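Local coordinates for protein GCN5-related N-acetyltransferase (Brucella melitensis biovar Abortus, PDB 4J3G) that probably transfers an acetyl group from acetyl-coenzyme A to an amine, perhaps the N-terminal alanine of a ribosomal protein, at residues L25-T30 with V76-R81; A36-Y41 with T55-E60; I119-L124 with I151-S156; E160-L165 with F180-L185. All blocks are in the same frame, centred on the assembly; numbering follows the deposited sequence. Where two conformers were deposited one is given.

Contact 1 (L25-T30 with V76-R81)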
loop_
_atom_site.group_PDB
_atom_site.type_symbol
_atom_site.label_atom_id
_atom_site.label_comp_id
_atom_site.label_asym_id
_atom_site.label_seq_id
_atom_site.Cartn_x
_atom_site.Cartn_y
_atom_site.Cartn_z
ATOM N N LEU A 25 2.857 -23.624 21.131
ATOM C CA LEU A 25 1.400 -23.680 20.941
ATOM C C LEU A 25 1.003 -22.456 20.145
ATOM O O LEU A 25 1.285 -21.352 20.571
ATOM C CB LEU A 25 0.706 -23.617 22.295
ATOM C CG LEU A 25 -0.769 -23.199 22.345
ATOM C CD1 LEU A 25 -1.636 -24.294 21.750
ATOM C CD2 LEU A 25 -1.189 -22.888 23.787
ATOM N N ILE A 26 0.358 -22.652 19.000
ATOM C CA ILE A 26 -0.188 -21.542 18.201
ATOM C C ILE A 26 -1.690 -21.494 18.432
ATOM O O ILE A 26 -2.368 -22.513 18.310
ATOM C CB ILE A 26 0.081 -21.731 16.694
ATOM C CG1 ILE A 26 1.548 -22.056 16.452
ATOM C CG2 ILE A 26 -0.346 -20.494 15.905
ATOM C CD1 ILE A 26 2.509 -20.949 16.842
ATOM N N ARG A 27 -2.207 -20.316 18.783
ATOM C CA ARG A 27 -3.632 -20.123 19.019
ATOM C C ARG A 27 -3.999 -18.687 18.744
ATOM O O ARG A 27 -3.121 -17.828 18.535
ATOM C CB ARG A 27 -3.987 -20.457 20.495
ATOM C CG ARG A 27 -3.293 -19.557 21.507
ATOM C CD ARG A 27 -3.733 -19.786 22.949
ATOM N NE ARG A 27 -2.899 -19.030 23.892
ATOM C CZ ARG A 27 -3.023 -17.721 24.155
ATOM N NH1 ARG A 27 -3.933 -16.980 23.546
ATOM N NH2 ARG A 27 -2.202 -17.143 25.022
ATOM N N HIS A 28 -5.292 -18.402 18.742
ATOM C CA HIS A 28 -5.750 -17.049 18.517
ATOM C C HIS A 28 -5.533 -16.184 19.736
ATOM O O HIS A 28 -5.670 -16.660 20.862
ATOM C CB HIS A 28 -7.215 -17.015 18.152
ATOM C CG HIS A 28 -7.504 -17.601 16.814
ATOM N ND1 HIS A 28 -7.627 -16.832 15.680
ATOM C CD2 HIS A 28 -7.658 -18.884 16.417
ATOM C CE1 HIS A 28 -7.857 -17.615 14.641
ATOM N NE2 HIS A 28 -7.874 -18.866 15.059
ATOM N N ALA A 29 -5.215 -14.909 19.500
ATOM C CA ALA A 29 -4.971 -13.950 20.576
ATOM C C ALA A 29 -6.259 -13.610 21.302
ATOM O O ALA A 29 -7.309 -13.457 20.685
ATOM C CB ALA A 29 -4.365 -12.659 20.018
ATOM N N THR A 30 -6.147 -13.426 22.602
ATOM C CA THR A 30 -7.268 -12.941 23.412
ATOM C C THR A 30 -6.877 -11.616 24.029
ATOM O O THR A 30 -5.719 -11.211 23.959
ATOM C CB THR A 30 -7.608 -13.949 24.539
ATOM O OG1 THR A 30 -6.485 -14.056 25.430
ATOM C CG2 THR A 30 -7.901 -15.314 23.947
ATOM N N VAL A 76 -5.626 -12.945 14.373
ATOM C CA VAL A 76 -4.398 -12.665 15.102
ATOM C C VAL A 76 -3.969 -13.929 15.858
ATOM O O VAL A 76 -4.664 -14.385 16.734
ATOM C CB VAL A 76 -4.524 -11.498 16.099
ATOM C CG1 VAL A 76 -3.159 -11.243 16.699
ATOM C CG2 VAL A 76 -5.063 -10.228 15.439
ATOM N N LEU A 77 -2.798 -14.457 15.508
ATOM C CA LEU A 77 -2.257 -15.652 16.112
ATOM C C LEU A 77 -1.146 -15.294 17.102
ATOM O O LEU A 77 -0.316 -14.363 16.849
ATOM C CB LEU A 77 -1.684 -16.588 15.052
ATOM C CG LEU A 77 -2.681 -16.968 13.967
ATOM C CD1 LEU A 77 -2.021 -17.919 12.986
ATOM C CD2 LEU A 77 -3.953 -17.554 14.565
ATOM N N VAL A 78 -1.065 -16.063 18.195
ATOM C CA VAL A 78 0.078 -15.953 19.086
ATOM C C VAL A 78 0.809 -17.286 19.209
ATOM O O VAL A 78 0.205 -18.359 19.069
ATOM C CB VAL A 78 -0.315 -15.444 20.491
ATOM C CG1 VAL A 78 -0.892 -14.048 20.411
ATOM C CG2 VAL A 78 -1.313 -16.369 21.160
ATOM N N ALA A 79 2.109 -17.205 19.448
ATOM C CA ALA A 79 2.882 -18.369 19.786
ATOM C C ALA A 79 3.169 -18.338 21.285
ATOM O O ALA A 79 3.702 -17.352 21.804
ATOM C CB ALA A 79 4.163 -18.385 19.001
ATOM N N GLU A 80 2.872 -19.450 21.943
ATOM C CA GLU A 80 3.094 -19.601 23.372
ATOM C C GLU A 80 4.108 -20.715 23.638
ATOM O O GLU A 80 4.011 -21.790 23.049
ATOM C CB GLU A 80 1.769 -19.928 24.061
ATOM C CG GLU A 80 1.839 -19.831 25.579
ATOM C CD GLU A 80 0.601 -20.373 26.259
ATOM O OE1 GLU A 80 -0.515 -19.891 25.937
ATOM O OE2 GLU A 80 0.743 -21.286 27.131
ATOM N N ARG A 81 5.084 -20.432 24.511
ATOM C CA ARG A 81 6.164 -21.378 24.874
ATOM C C ARG A 81 6.473 -21.221 26.362
ATOM O O ARG A 81 6.676 -20.098 26.842
ATOM C CB ARG A 81 7.449 -21.071 24.072
ATOM C CG ARG A 81 8.502 -22.164 24.126
ATOM C CD ARG A 81 9.669 -21.901 23.204
ATOM N NE ARG A 81 10.395 -20.687 23.552
ATOM C CZ ARG A 81 11.321 -20.120 22.792
ATOM N NH1 ARG A 81 11.643 -20.643 21.619
ATOM N NH2 ARG A 81 11.930 -19.017 23.200
HETATM O O HOH W 1 -7.828 -14.118 15.697
#

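Contact 2 (A36-Y41 with T55-E60)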
loop_
_atom_site.group_PDB
_atom_site.type_symbol
_atom_site.label_atom_id
_atom_site.label_comp_id
_atom_site.label_asym_id
_atom_site.label_seq_id
_atom_site.Cartn_x
_atom_site.Cartn_y
_atom_site.Cartn_z
ATOM N N ALA A 36 1.455 -8.768 26.403
ATOM C CA ALA A 36 2.531 -9.411 25.619
ATOM C C ALA A 36 2.647 -8.834 24.188
ATOM O O ALA A 36 3.750 -8.554 23.728
ATOM C CB ALA A 36 2.352 -10.918 25.581
ATOM N N LEU A 37 1.515 -8.623 23.533
ATOM C CA LEU A 37 1.488 -8.064 22.195
ATOM C C LEU A 37 2.119 -6.684 22.241
ATOM O O LEU A 37 2.977 -6.357 21.408
ATOM C CB LEU A 37 0.085 -7.967 21.649
ATOM C CG LEU A 37 -0.743 -9.244 21.533
ATOM C CD1 LEU A 37 -2.038 -8.959 20.797
ATOM C CD2 LEU A 37 -0.011 -10.358 20.809
ATOM N N LEU A 38 1.725 -5.882 23.239
ATOM C CA LEU A 38 2.280 -4.547 23.363
ATOM C C LEU A 38 3.793 -4.574 23.468
ATOM O O LEU A 38 4.505 -3.729 22.833
ATOM C CB LEU A 38 1.675 -3.843 24.576
ATOM C CG LEU A 38 2.216 -2.426 24.908
ATOM C CD1 LEU A 38 1.860 -1.465 23.790
ATOM C CD2 LEU A 38 1.660 -1.969 26.248
ATOM N N ALA A 39 4.307 -5.460 24.335
ATOM C CA ALA A 39 5.739 -5.522 24.623
ATOM C C ALA A 39 6.517 -5.885 23.360
ATOM O O ALA A 39 7.540 -5.294 23.052
ATOM C CB ALA A 39 6.025 -6.533 25.733
ATOM N N ILE A 40 5.976 -6.826 22.604
ATOM C CA ILE A 40 6.632 -7.303 21.384
ATOM C C ILE A 40 6.578 -6.208 20.325
ATOM O O ILE A 40 7.566 -5.896 19.689
ATOM C CB ILE A 40 5.976 -8.612 20.898
ATOM C CG1 ILE A 40 6.261 -9.718 21.922
ATOM C CG2 ILE A 40 6.475 -9.032 19.493
ATOM C CD1 ILE A 40 5.285 -10.879 21.815
ATOM N N TYR A 41 5.422 -5.600 20.170
ATOM C CA TYR A 41 5.282 -4.525 19.215
ATOM C C TYR A 41 6.199 -3.326 19.527
ATOM O O TYR A 41 6.970 -2.879 18.664
ATOM C CB TYR A 41 3.874 -4.074 19.168
ATOM C CG TYR A 41 3.641 -2.917 18.221
ATOM C CD1 TYR A 41 3.415 -3.130 16.884
ATOM C CD2 TYR A 41 3.680 -1.608 18.674
ATOM C CE1 TYR A 41 3.198 -2.055 16.007
ATOM C CE2 TYR A 41 3.458 -0.534 17.809
ATOM C CZ TYR A 41 3.214 -0.777 16.478
ATOM O OH TYR A 41 3.087 0.298 15.611
ATOM N N THR A 55 7.194 5.423 16.852
ATOM C CA THR A 55 6.447 5.933 17.984
ATOM C C THR A 55 5.946 4.799 18.845
ATOM O O THR A 55 5.231 3.934 18.377
ATOM C CB THR A 55 5.256 6.765 17.513
ATOM O OG1 THR A 55 5.735 7.867 16.748
ATOM C CG2 THR A 55 4.459 7.313 18.715
ATOM N N LEU A 56 6.313 4.803 20.128
ATOM C CA LEU A 56 5.800 3.787 21.070
ATOM C C LEU A 56 4.311 3.991 21.310
ATOM O O LEU A 56 3.815 5.131 21.346
ATOM C CB LEU A 56 6.520 3.875 22.429
ATOM C CG LEU A 56 7.914 3.250 22.516
ATOM C CD1 LEU A 56 8.864 3.947 21.565
ATOM C CD2 LEU A 56 8.441 3.260 23.941
ATOM N N VAL A 57 3.613 2.889 21.539
ATOM C CA VAL A 57 2.166 2.925 21.811
ATOM C C VAL A 57 1.858 2.355 23.191
ATOM O O VAL A 57 2.739 1.816 23.888
ATOM C CB VAL A 57 1.323 2.204 20.706
ATOM C CG1 VAL A 57 1.591 2.803 19.334
ATOM C CG2 VAL A 57 1.571 0.708 20.699
ATOM N N ASP A 58 0.594 2.489 23.588
ATOM C CA ASP A 58 0.125 2.045 24.889
ATOM C C ASP A 58 -0.878 0.914 24.752
ATOM O O ASP A 58 -1.258 0.513 23.633
ATOM C CB ASP A 58 -0.433 3.225 25.702
ATOM C CG ASP A 58 -1.598 3.935 25.029
ATOM O OD1 ASP A 58 -2.233 3.405 24.103
ATOM O OD2 ASP A 58 -1.940 5.036 25.481
ATOM N N LEU A 59 -1.265 0.358 25.895
ATOM C CA LEU A 59 -2.101 -0.809 25.915
ATOM C C LEU A 59 -3.413 -0.554 25.155
ATOM O O LEU A 59 -3.854 -1.423 24.368
ATOM C CB LEU A 59 -2.375 -1.236 27.355
ATOM C CG LEU A 59 -2.911 -2.653 27.501
ATOM C CD1 LEU A 59 -1.886 -3.706 27.098
ATOM C CD2 LEU A 59 -3.318 -2.870 28.965
ATOM N N GLU A 60 -3.975 0.649 25.327
ATOM C CA GLU A 60 -5.256 1.000 24.709
ATOM C C GLU A 60 -5.149 0.953 23.188
ATOM O O GLU A 60 -6.076 0.530 22.528
ATOM C CB GLU A 60 -5.737 2.392 25.183
ATOM C CG GLU A 60 -7.021 2.937 24.527
ATOM C CD GLU A 60 -8.245 1.993 24.604
ATOM O OE1 GLU A 60 -8.407 1.253 25.605
ATOM O OE2 GLU A 60 -9.068 2.002 23.647
HETATM O O HOH W 2 3.757 2.980 16.320
#

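Contact 3 (I119-L124 with I151-S156). With SO4 (sulfate ion), chain E.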
loop_
_atom_site.group_PDB
_atom_site.type_symbol
_atom_site.label_atom_id
_atom_site.label_comp_id
_atom_site.label_asym_id
_atom_site.label_seq_id
_atom_site.Cartn_x
_atom_site.Cartn_y
_atom_site.Cartn_z
ATOM N N ILE A 119 10.263 -19.714 15.632
ATOM C CA ILE A 119 8.956 -19.160 15.987
ATOM C C ILE A 119 8.296 -18.484 14.795
ATOM O O ILE A 119 7.115 -18.747 14.514
ATOM C CB ILE A 119 9.062 -18.132 17.126
ATOM C CG1 ILE A 119 9.618 -18.813 18.414
ATOM C CG2 ILE A 119 7.695 -17.471 17.375
ATOM C CD1 ILE A 119 10.030 -17.830 19.495
ATOM N N GLY A 120 9.031 -17.592 14.122
ATOM C CA GLY A 120 8.479 -16.848 12.985
ATOM C C GLY A 120 7.986 -17.784 11.877
ATOM O O GLY A 120 6.949 -17.573 11.283
ATOM N N ARG A 121 8.761 -18.818 11.592
ATOM C CA ARG A 121 8.407 -19.748 10.538
ATOM C C ARG A 121 7.136 -20.538 10.905
ATOM O O ARG A 121 6.237 -20.669 10.079
ATOM C CB ARG A 121 9.570 -20.698 10.248
ATOM C CG ARG A 121 9.418 -21.422 8.913
ATOM C CD ARG A 121 10.632 -22.283 8.526
ATOM N NE ARG A 121 10.230 -23.280 7.533
ATOM C CZ ARG A 121 11.024 -23.848 6.632
ATOM N NH1 ARG A 121 12.340 -23.544 6.561
ATOM N NH2 ARG A 121 10.496 -24.747 5.798
ATOM N N THR A 122 7.004 -20.934 12.162
ATOM C CA THR A 122 5.809 -21.665 12.635
ATOM C C THR A 122 4.533 -20.768 12.589
ATOM O O THR A 122 3.434 -21.207 12.218
ATOM C CB THR A 122 6.000 -22.137 14.096
ATOM O OG1 THR A 122 7.171 -22.987 14.197
ATOM C CG2 THR A 122 4.795 -22.912 14.598
ATOM N N LEU A 123 4.677 -19.532 13.051
ATOM C CA LEU A 123 3.613 -18.570 12.924
ATOM C C LEU A 123 3.181 -18.334 11.466
ATOM O O LEU A 123 1.974 -18.280 11.184
ATOM C CB LEU A 123 4.014 -17.249 13.550
ATOM C CG LEU A 123 3.957 -17.224 15.069
ATOM C CD1 LEU A 123 4.743 -16.032 15.579
ATOM C CD2 LEU A 123 2.518 -17.208 15.554
ATOM N N LEU A 124 4.149 -18.133 10.562
ATOM C CA LEU A 124 3.841 -17.871 9.159
ATOM C C LEU A 124 3.074 -19.046 8.597
ATOM O O LEU A 124 2.025 -18.887 7.926
ATOM C CB LEU A 124 5.142 -17.664 8.362
ATOM C CG LEU A 124 5.007 -17.313 6.898
ATOM C CD1 LEU A 124 4.096 -16.113 6.729
ATOM C CD2 LEU A 124 6.382 -17.052 6.264
ATOM N N ILE A 151 13.598 -12.764 4.414
ATOM C CA ILE A 151 13.296 -13.108 3.019
ATOM C C ILE A 151 13.373 -14.641 2.846
ATOM O O ILE A 151 12.462 -15.260 2.256
ATOM C CB ILE A 151 14.243 -12.365 2.068
ATOM C CG1 ILE A 151 13.914 -10.852 2.093
ATOM C CG2 ILE A 151 14.123 -12.872 0.657
ATOM C CD1 ILE A 151 15.046 -9.969 1.614
ATOM N N ALA A 152 14.436 -15.244 3.371
ATOM C CA ALA A 152 14.618 -16.711 3.247
ATOM C C ALA A 152 13.479 -17.466 3.991
ATOM O O ALA A 152 13.006 -18.517 3.538
ATOM C CB ALA A 152 15.980 -17.100 3.798
ATOM N N LEU A 153 13.073 -16.931 5.143
ATOM C CA LEU A 153 11.992 -17.526 5.920
ATOM C C LEU A 153 10.702 -17.544 5.082
ATOM O O LEU A 153 10.042 -18.577 4.951
ATOM C CB LEU A 153 11.829 -16.769 7.265
ATOM C CG LEU A 153 10.810 -17.183 8.336
ATOM C CD1 LEU A 153 11.224 -16.686 9.731
ATOM C CD2 LEU A 153 9.451 -16.637 7.995
ATOM N N HIS A 154 10.337 -16.390 4.522
ATOM C CA HIS A 154 9.163 -16.318 3.659
ATOM C C HIS A 154 9.327 -17.193 2.424
ATOM O O HIS A 154 8.429 -17.896 2.062
ATOM C CB HIS A 154 8.856 -14.868 3.268
ATOM C CG HIS A 154 8.248 -14.055 4.375
ATOM N ND1 HIS A 154 8.979 -13.594 5.444
ATOM C CD2 HIS A 154 6.996 -13.564 4.532
ATOM C CE1 HIS A 154 8.189 -12.897 6.248
ATOM N NE2 HIS A 154 6.988 -12.843 5.706
ATOM N N ARG A 155 10.498 -17.168 1.802
ATOM C CA ARG A 155 10.729 -18.003 0.637
ATOM C C ARG A 155 10.526 -19.493 0.927
ATOM O O ARG A 155 10.031 -20.210 0.096
ATOM C CB ARG A 155 12.121 -17.766 0.059
ATOM C CG ARG A 155 12.320 -18.460 -1.264
ATOM C CD ARG A 155 13.192 -17.702 -2.252
ATOM N NE ARG A 155 14.355 -16.993 -1.692
ATOM C CZ ARG A 155 14.781 -15.789 -2.106
ATOM N NH1 ARG A 155 14.096 -15.085 -3.013
ATOM N NH2 ARG A 155 15.868 -15.239 -1.563
ATOM N N SER A 156 10.900 -19.911 2.128
ATOM C CA SER A 156 10.733 -21.302 2.556
ATOM C C SER A 156 9.289 -21.748 2.594
ATOM O O SER A 156 8.983 -22.958 2.512
ATOM C CB SER A 156 11.440 -21.580 3.919
ATOM O OG SER A 156 10.684 -21.105 5.064
HETATM S S SO4 E . 12.866 -15.806 13.700
HETATM O O1 SO4 E . 13.958 -16.508 12.955
HETATM O O2 SO4 E . 11.837 -16.814 14.119
HETATM O O3 SO4 E . 13.502 -15.290 14.943
HETATM O O4 SO4 E . 12.299 -14.713 12.864
#

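Contact 4 (E160-L165 with F180-L185)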
loop_
_atom_site.group_PDB
_atom_site.type_symbol
_atom_site.label_atom_id
_atom_site.label_comp_id
_atom_site.label_asym_id
_atom_site.label_seq_id
_atom_site.Cartn_x
_atom_site.Cartn_y
_atom_site.Cartn_z
ATOM N N GLU A 160 7.428 -15.662 -3.290
ATOM C CA GLU A 160 8.383 -15.273 -4.343
ATOM C C GLU A 160 8.606 -13.780 -4.284
ATOM O O GLU A 160 7.702 -13.034 -3.879
ATOM C CB GLU A 160 7.879 -15.667 -5.752
ATOM C CG GLU A 160 7.588 -17.166 -5.932
ATOM C CD GLU A 160 7.674 -17.654 -7.392
ATOM O OE1 GLU A 160 7.388 -16.879 -8.348
ATOM O OE2 GLU A 160 8.039 -18.833 -7.592
ATOM N N GLU A 161 9.786 -13.331 -4.710
ATOM C CA GLU A 161 10.045 -11.892 -4.761
ATOM C C GLU A 161 9.310 -11.229 -5.913
ATOM O O GLU A 161 9.258 -11.742 -7.024
ATOM C CB GLU A 161 11.532 -11.575 -4.891
ATOM C CG GLU A 161 12.361 -12.121 -3.784
ATOM C CD GLU A 161 13.757 -11.527 -3.751
ATOM O OE1 GLU A 161 14.141 -10.721 -4.685
ATOM O OE2 GLU A 161 14.447 -11.850 -2.769
ATOM N N CYS A 162 8.781 -10.056 -5.644
ATOM C CA CYS A 162 8.110 -9.234 -6.647
ATOM C C CYS A 162 9.101 -8.193 -7.113
ATOM O O CYS A 162 9.289 -8.014 -8.313
ATOM C CB CYS A 162 6.910 -8.587 -6.019
ATOM S SG CYS A 162 5.688 -9.814 -5.493
ATOM N N GLY A 163 9.741 -7.506 -6.182
ATOM C CA GLY A 163 10.612 -6.391 -6.510
ATOM C C GLY A 163 10.803 -5.460 -5.351
ATOM O O GLY A 163 10.199 -5.647 -4.298
ATOM N N THR A 164 11.674 -4.470 -5.530
ATOM C CA THR A 164 12.068 -3.602 -4.425
ATOM C C THR A 164 11.788 -2.147 -4.745
ATOM O O THR A 164 12.192 -1.635 -5.794
ATOM C CB THR A 164 13.572 -3.775 -4.136
ATOM O OG1 THR A 164 13.829 -5.138 -3.820
ATOM C CG2 THR A 164 14.014 -2.921 -2.995
ATOM N N LEU A 165 11.166 -1.477 -3.799
ATOM C CA LEU A 165 10.977 -0.022 -3.859
ATOM C C LEU A 165 12.001 0.618 -2.981
ATOM O O LEU A 165 11.905 0.524 -1.740
ATOM C CB LEU A 165 9.584 0.342 -3.372
ATOM C CG LEU A 165 8.390 -0.076 -4.244
ATOM C CD1 LEU A 165 8.204 -1.569 -4.402
ATOM C CD2 LEU A 165 7.166 0.494 -3.571
ATOM N N PHE A 180 8.889 -6.413 -1.756
ATOM C CA PHE A 180 7.634 -7.111 -1.706
ATOM C C PHE A 180 7.839 -8.577 -2.146
ATOM O O PHE A 180 8.537 -8.855 -3.141
ATOM C CB PHE A 180 6.588 -6.438 -2.611
ATOM C CG PHE A 180 5.873 -5.254 -2.001
ATOM C CD1 PHE A 180 5.249 -5.342 -0.788
ATOM C CD2 PHE A 180 5.758 -4.061 -2.712
ATOM C CE1 PHE A 180 4.545 -4.265 -0.251
ATOM C CE2 PHE A 180 5.071 -2.981 -2.173
ATOM C CZ PHE A 180 4.457 -3.095 -0.942
ATOM N N MET A 181 7.226 -9.497 -1.394
ATOM C CA MET A 181 7.069 -10.889 -1.764
ATOM C C MET A 181 5.633 -11.235 -1.708
ATOM O O MET A 181 4.856 -10.591 -0.987
ATOM C CB MET A 181 7.818 -11.850 -0.793
ATOM C CG MET A 181 9.281 -11.495 -0.647
ATOM S SD MET A 181 10.218 -12.604 0.397
ATOM C CE MET A 181 10.471 -13.939 -0.746
ATOM N N GLN A 182 5.270 -12.291 -2.422
ATOM C CA GLN A 182 3.856 -12.680 -2.493
ATOM C C GLN A 182 3.756 -14.178 -2.537
ATOM O O GLN A 182 4.687 -14.904 -3.025
ATOM C CB GLN A 182 3.127 -12.083 -3.726
ATOM C CG GLN A 182 3.514 -12.694 -5.051
ATOM C CD GLN A 182 2.670 -12.183 -6.208
ATOM O OE1 GLN A 182 3.194 -11.628 -7.123
ATOM N NE2 GLN A 182 1.362 -12.360 -6.130
ATOM N N LYS A 183 2.598 -14.638 -2.084
ATOM C CA LYS A 183 2.206 -16.054 -2.174
ATOM C C LYS A 183 0.743 -16.111 -2.678
ATOM O O LYS A 183 -0.137 -15.524 -2.082
ATOM C CB LYS A 183 2.321 -16.749 -0.817
ATOM C CG LYS A 183 2.136 -18.260 -0.891
ATOM C CD LYS A 183 2.168 -18.961 0.467
ATOM C CE LYS A 183 1.739 -20.435 0.357
ATOM N NZ LYS A 183 2.655 -21.241 -0.491
ATOM N N ILE A 184 0.498 -16.829 -3.764
ATOM C CA ILE A 184 -0.880 -16.955 -4.305
ATOM C C ILE A 184 -1.464 -18.238 -3.741
ATOM O O ILE A 184 -0.859 -19.312 -3.835
ATOM C CB ILE A 184 -0.940 -16.969 -5.872
ATOM C CG1 ILE A 184 -0.447 -15.635 -6.446
ATOM C CG2 ILE A 184 -2.371 -17.209 -6.374
ATOM C CD1 ILE A 184 -0.284 -15.619 -7.949
ATOM N N LEU A 185 -2.613 -18.126 -3.132
ATOM C CA LEU A 185 -3.239 -19.230 -2.458
ATOM C C LEU A 185 -4.280 -19.871 -3.396
ATOM O O LEU A 185 -4.789 -20.956 -3.142
ATOM C CB LEU A 185 -3.890 -18.754 -1.178
ATOM C CG LEU A 185 -2.978 -18.066 -0.156
ATOM C CD1 LEU A 185 -3.743 -17.733 1.106
ATOM C CD2 LEU A 185 -1.786 -18.945 0.178
ATOM O OXT LEU A 185 -4.606 -19.359 -4.451
#

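Contact 1 (L25-T30 with V76-R81)
The R27 guanidinium has the V78 methyl CG2 over one face and the E80 carboxylate at its edge. V78 CG2 sits 3.6 Å from R27 NH1, offset toward the rim of the group. At the edge, R27 NE gives a hydrogen bond of 3.3 Å to E80 OE1 as part of a salt bridge. OE1 lies in the guanidinium plane, and the guanidinium and carboxylate planes are turned 71° apart. R27 NH2 adds a weak bond to the same oxygen. The second flat group is the H28 ring. L77 CD2 lies over the centre of one face in a CH-pi contact, 4.0 Å from the ring centroid. At the edge, in the ring plane, a water 2.7 Å from H28 ND1 also accepts a bond from V76 N.

The backbones form an antiparallel pair. Strand 25-28 is the outermost strand at this end of the mixed GNAT sheet within the chain, and strand 76-81 is its neighbour. L25 with E80 and R27 with V78 are hydrogen-bonded pairs. I26 with A79 and H28 with L77 are non-hydrogen-bonded pairs. The bond from V78 N to R27 O is short, at 2.7 Å. Beyond the strand, A29 N still reaches V76 O.

R27 CG stands between its backbone N and carbonyl carbon (chi1 62°), and the extended chain then passes V78. R27 NH1 bonds to H28 O and forms a salt bridge with D33. On the other face, I26 CD1 packs on A79 CB at 3.7 Å. Helix 119-133 lies against that face, with T122 and E126 touching I26.

Contact 2 (A36-Y41 with T55-E60)
Y41 OH is held by N53 ND2, in the chain between the two segments, and by a water 2.9 Å away. The water donates a hydrogen bond to T55 O at 2.7 Å and so joins Y41 to T55. This is the helical region between the first two strands of the GNAT fold. Here helix 34-47 meets the chain that leads into helix 59-72. D58 is the N-cap of the second helix, and its OD1 takes a bond from N61 N.

No direct hydrogen bond crosses between the two segments, and the rest is van der Waals packing. L38 carries much of it. Its CG is anti to the backbone N (chi1 177°), and its two methyls go to different partners. L38 CD1 lies 3.4 Å from V57 O and also touches V57 CG2. L38 CD2 comes 3.8 Å from L59 N, at the start of the second helix, and meets L59 CD1 at 4.0 Å.

V57 is shared between L38 and Y41. Its side chain crosses that of Y41 at about a right angle. Outside the two segments, V57 N bonds to N42 OD1, which ties this loop to the first helix. R62 makes a cation-pi contact with the Y41 ring and also touches L38 and V57. V57 CG2 comes obliquely to the ring, 3.7 Å from Y41 CE2.

Contact 3 (I119-L124 with I151-S156)
Both leucines that meet here, L124 and L153, have CG anti to the backbone N (chi1 -177° and -178°). This carries their ends toward the facing helix, where they overlap, running opposite ways. L124 CD2 meets L153 CD2 at 3.5 Å. The same L124 methyl lies over one face of the H154 ring in a CH-pi contact, 4.1 Å from the centroid and offset toward the rim.

The segments 119-124 and 151-156 run at 37° to each other, their axes 10.0 Å apart at closest approach. The first helix begins after the loop that in GNAT enzymes typically holds the pyrophosphate of acetyl-coenzyme A. Here a sulfate, probably from the crystallisation liquor, occupies that end. G120 N gives it a bond of 2.9 Å to O2, and G116 N and R115 NE bind it too. L153 CD1 lies 3.8 Å from R121 N and also borders the sulfate.

At the outer side, the extended R121 chain brings its guanidinium over S156. S156 OG stands over the centre of one face, 3.2 Å from R121 CZ, but the angles do not make a hydrogen bond. Instead S156 OG donates to L153 O at 2.6 Å.

Contact 4 (E160-L165 with F180-L185)
A classic beta bulge interrupts the hairpin of strands 160-171 and 174-184, where C162 and G163 both face F180. C162 N bonds to F180 O at 2.8 Å. F180 N bonds to G163 O at 3.0 Å. The register therefore shifts by one residue. Before the bulge, E160 and Q182 form a hydrogen-bonded antiparallel pair, and E161 with M181 is a non-hydrogen-bonded one.

C162 points toward the partner strand. Its SG lies beside the Q182 side chain, 3.6 Å from Q182 CG and 3.5 Å from Q182 OE1. Q182 OE1 is itself hydrogen-bonded to K166 N of the second subunit. That subunit packs on C162, L165, F180 and Q182. Farther along, L165 CD1 packs obliquely on the F180 ring, 3.9 Å from F180 CD2. On the face of E161 and M181, M181 is bent at its last torsion (chi3 79°), and its CE comes 4.0 Å from E161 CG.

Strand 160-171 is the outermost strand at this end of the sheet within the chain. Strand 174-184 lies between it and strand 138-144. Helix 148-156 lies over E161 and M181 through I151.

How the contacts relate
Contacts 1 and 4 join the strand pairs at the two ends of one sheet, with centres about 26 Å apart. Contact 2 is nested in the chain between the segments of contact 1. The two touch where V78 CG1 packs on L37 CD2 at 3.8 Å. Contact 3 touches both end pairs. I26 CD1 meets T122 CG2 at 3.8 Å on one side, and R155 NH1 forms a 3.3 Å salt bridge with E161 OE2 on the other. The sulfate bound in contact 3 probably marks the cofactor phosphate site. A different bound sulfate lies about 6 Å from the Y41 side chain of contact 2. Contacts 2 and 3 do not touch.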